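Local atomic coordinates of Lic11098 (Leptospira interrogans serogroup Icterohaemorrhagiae serovar copenhageni, PDB entry 4U08), a protein that is of unknown function but belongs to a leucine-rich repeat subfamily of a human pathogen, a proposed virulence factor possibly acting, like many such proteins, through protein binding. Residues Asn44-Asn49 and Asn67-His72. Sequence-based numbering, arbitrary orientation.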
# COMPACT_ATOMS: atom_id res chain seq x y z
N ASN A 44 23.67 30.47 4.63
CA ASN A 44 24.02 29.44 3.64
C ASN A 44 23.52 28.03 4.02
O ASN A 44 23.81 27.08 3.29
CB ASN A 44 25.51 29.46 3.34
CG ASN A 44 25.97 30.74 2.68
OD1 ASN A 44 25.32 31.27 1.77
ND2 ASN A 44 27.09 31.26 3.12
N LEU A 45 22.74 27.91 5.11
CA LEU A 45 22.18 26.64 5.58
C LEU A 45 21.32 25.99 4.51
O LEU A 45 20.46 26.66 3.93
CB LEU A 45 21.37 26.85 6.88
CG LEU A 45 21.05 25.61 7.74
CD1 LEU A 45 22.33 24.98 8.33
CD2 LEU A 45 20.10 25.97 8.87
N GLN A 46 21.58 24.71 4.22
CA GLN A 46 20.85 23.95 3.19
C GLN A 46 19.99 22.87 3.82
O GLN A 46 18.94 22.55 3.28
CB GLN A 46 21.83 23.32 2.20
CG GLN A 46 22.54 24.35 1.32
CD GLN A 46 23.32 23.68 0.23
OE1 GLN A 46 24.52 23.43 0.36
NE2 GLN A 46 22.65 23.36 -0.87
N LEU A 47 20.44 22.32 4.95
CA LEU A 47 19.71 21.27 5.65
C LEU A 47 19.72 21.53 7.15
O LEU A 47 20.79 21.72 7.76
CB LEU A 47 20.26 19.85 5.31
CG LEU A 47 19.41 18.65 5.75
CD1 LEU A 47 19.56 17.49 4.78
CD2 LEU A 47 19.75 18.19 7.19
N LEU A 48 18.53 21.51 7.74
CA LEU A 48 18.35 21.72 9.15
C LEU A 48 17.61 20.53 9.73
O LEU A 48 16.47 20.27 9.34
CB LEU A 48 17.61 23.06 9.40
CG LEU A 48 17.22 23.39 10.85
CD1 LEU A 48 18.44 23.38 11.78
CD2 LEU A 48 16.50 24.73 10.92
N ASN A 49 18.27 19.78 10.61
CA ASN A 49 17.65 18.62 11.21
C ASN A 49 17.31 18.90 12.67
O ASN A 49 18.19 19.04 13.51
CB ASN A 49 18.52 17.36 11.03
CG ASN A 49 17.80 16.07 11.33
OD1 ASN A 49 16.75 16.05 11.98
ND2 ASN A 49 18.37 14.96 10.93
N ASN A 67 18.43 29.83 1.67
CA ASN A 67 19.12 28.74 0.99
C ASN A 67 18.67 27.34 1.47
O ASN A 67 19.09 26.34 0.89
CB ASN A 67 20.63 28.90 1.06
CG ASN A 67 21.13 29.97 0.11
OD1 ASN A 67 20.94 29.89 -1.11
ND2 ASN A 67 21.75 31.01 0.66
N LEU A 68 17.79 27.28 2.51
CA LEU A 68 17.30 26.02 3.07
C LEU A 68 16.51 25.19 2.07
O LEU A 68 15.53 25.68 1.51
CB LEU A 68 16.49 26.27 4.35
CG LEU A 68 16.27 25.07 5.29
CD1 LEU A 68 17.57 24.64 5.96
CD2 LEU A 68 15.24 25.40 6.35
N GLN A 69 16.97 23.94 1.82
CA GLN A 69 16.36 22.98 0.87
C GLN A 69 15.59 21.89 1.60
O GLN A 69 14.64 21.33 1.05
CB GLN A 69 17.43 22.36 -0.03
CG GLN A 69 18.12 23.38 -0.95
CD GLN A 69 19.13 22.75 -1.88
OE1 GLN A 69 20.02 22.00 -1.46
NE2 GLN A 69 19.04 23.09 -3.16
N GLN A 70 16.01 21.56 2.85
CA GLN A 70 15.38 20.52 3.64
C GLN A 70 15.21 20.92 5.09
O GLN A 70 16.19 21.31 5.76
CB GLN A 70 16.16 19.18 3.56
CG GLN A 70 16.21 18.56 2.17
CD GLN A 70 16.72 17.14 2.19
OE1 GLN A 70 16.51 16.37 3.14
NE2 GLN A 70 17.33 16.73 1.10
N LEU A 71 13.97 20.80 5.59
CA LEU A 71 13.65 21.10 6.97
C LEU A 71 13.02 19.87 7.61
O LEU A 71 11.90 19.50 7.27
CB LEU A 71 12.75 22.36 7.06
CG LEU A 71 12.30 22.80 8.46
CD1 LEU A 71 13.50 23.07 9.37
CD2 LEU A 71 11.42 24.03 8.37
N HIS A 72 13.78 19.21 8.51
CA HIS A 72 13.36 18.00 9.22
C HIS A 72 12.90 18.42 10.62
O HIS A 72 13.70 18.87 11.43
CB HIS A 72 14.51 16.97 9.26
CG HIS A 72 14.96 16.51 7.91
ND1 HIS A 72 14.63 15.26 7.42
CD2 HIS A 72 15.68 17.17 6.97
CE1 HIS A 72 15.15 15.20 6.21
NE2 HIS A 72 15.80 16.32 5.89
O HOH W 1 20.84 26.01 -1.18
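Strands 47-49 and 70-72 run parallel as successive rungs of the leucine-rich repeat solenoid, between strand 24-26 and strand 93-95. The tight part is the backbone ladder, with Leu45, Leu48, Leu68 and Leu71 packed on the buried side. Gln46 O is gripped twice, by Gln70 N nearly along the C=O axis (3.1 Å) and by Gln69 N on a lone pair (2.8 Å). Leu48 N donates to Gln70 O, and Leu48 O accepts from His72 N (3.0 Å), the latter bond almost straight at 173°. Equivalent buried leucines lie side by side and point the same way, each with CG anti to its backbone N. Leu68 CD1 reaches back under the neighbouring rung, touching Leu48 CB at 3.8 Å and Leu45 CG at 4.0 Å, while Leu71 CD1 meets Leu48 CD2 at 3.8 Å.

The concave face, carrying Leu47, Asn49, Gln70 and His72, is partly exposed and, Leu47 apart, polar. His72 NE2 donates to Gln70 OE1 (2.8 Å) in the ring plane and on a lone pair of the amide, which helps to set the rotation of both groups; Leu47 CD1 lies against Gln70 OE1. Asn49 crosses His72 obliquely, its OD1 bonded to Asp51 N. Just before the strands, Gln46 and Gln69 run alongside each other, joined by a weak bond from Gln46 NE2 to Gln69 OE1; Gln46 OE1 takes Arg23 NE, and a water links Gln46 NE2, weakly, to Asn67 O. The His72 bond places a proton on NE2, consistent with the neutral NE2-H tautomer or the charged ring, and would disfavour protonation at ND1 alone.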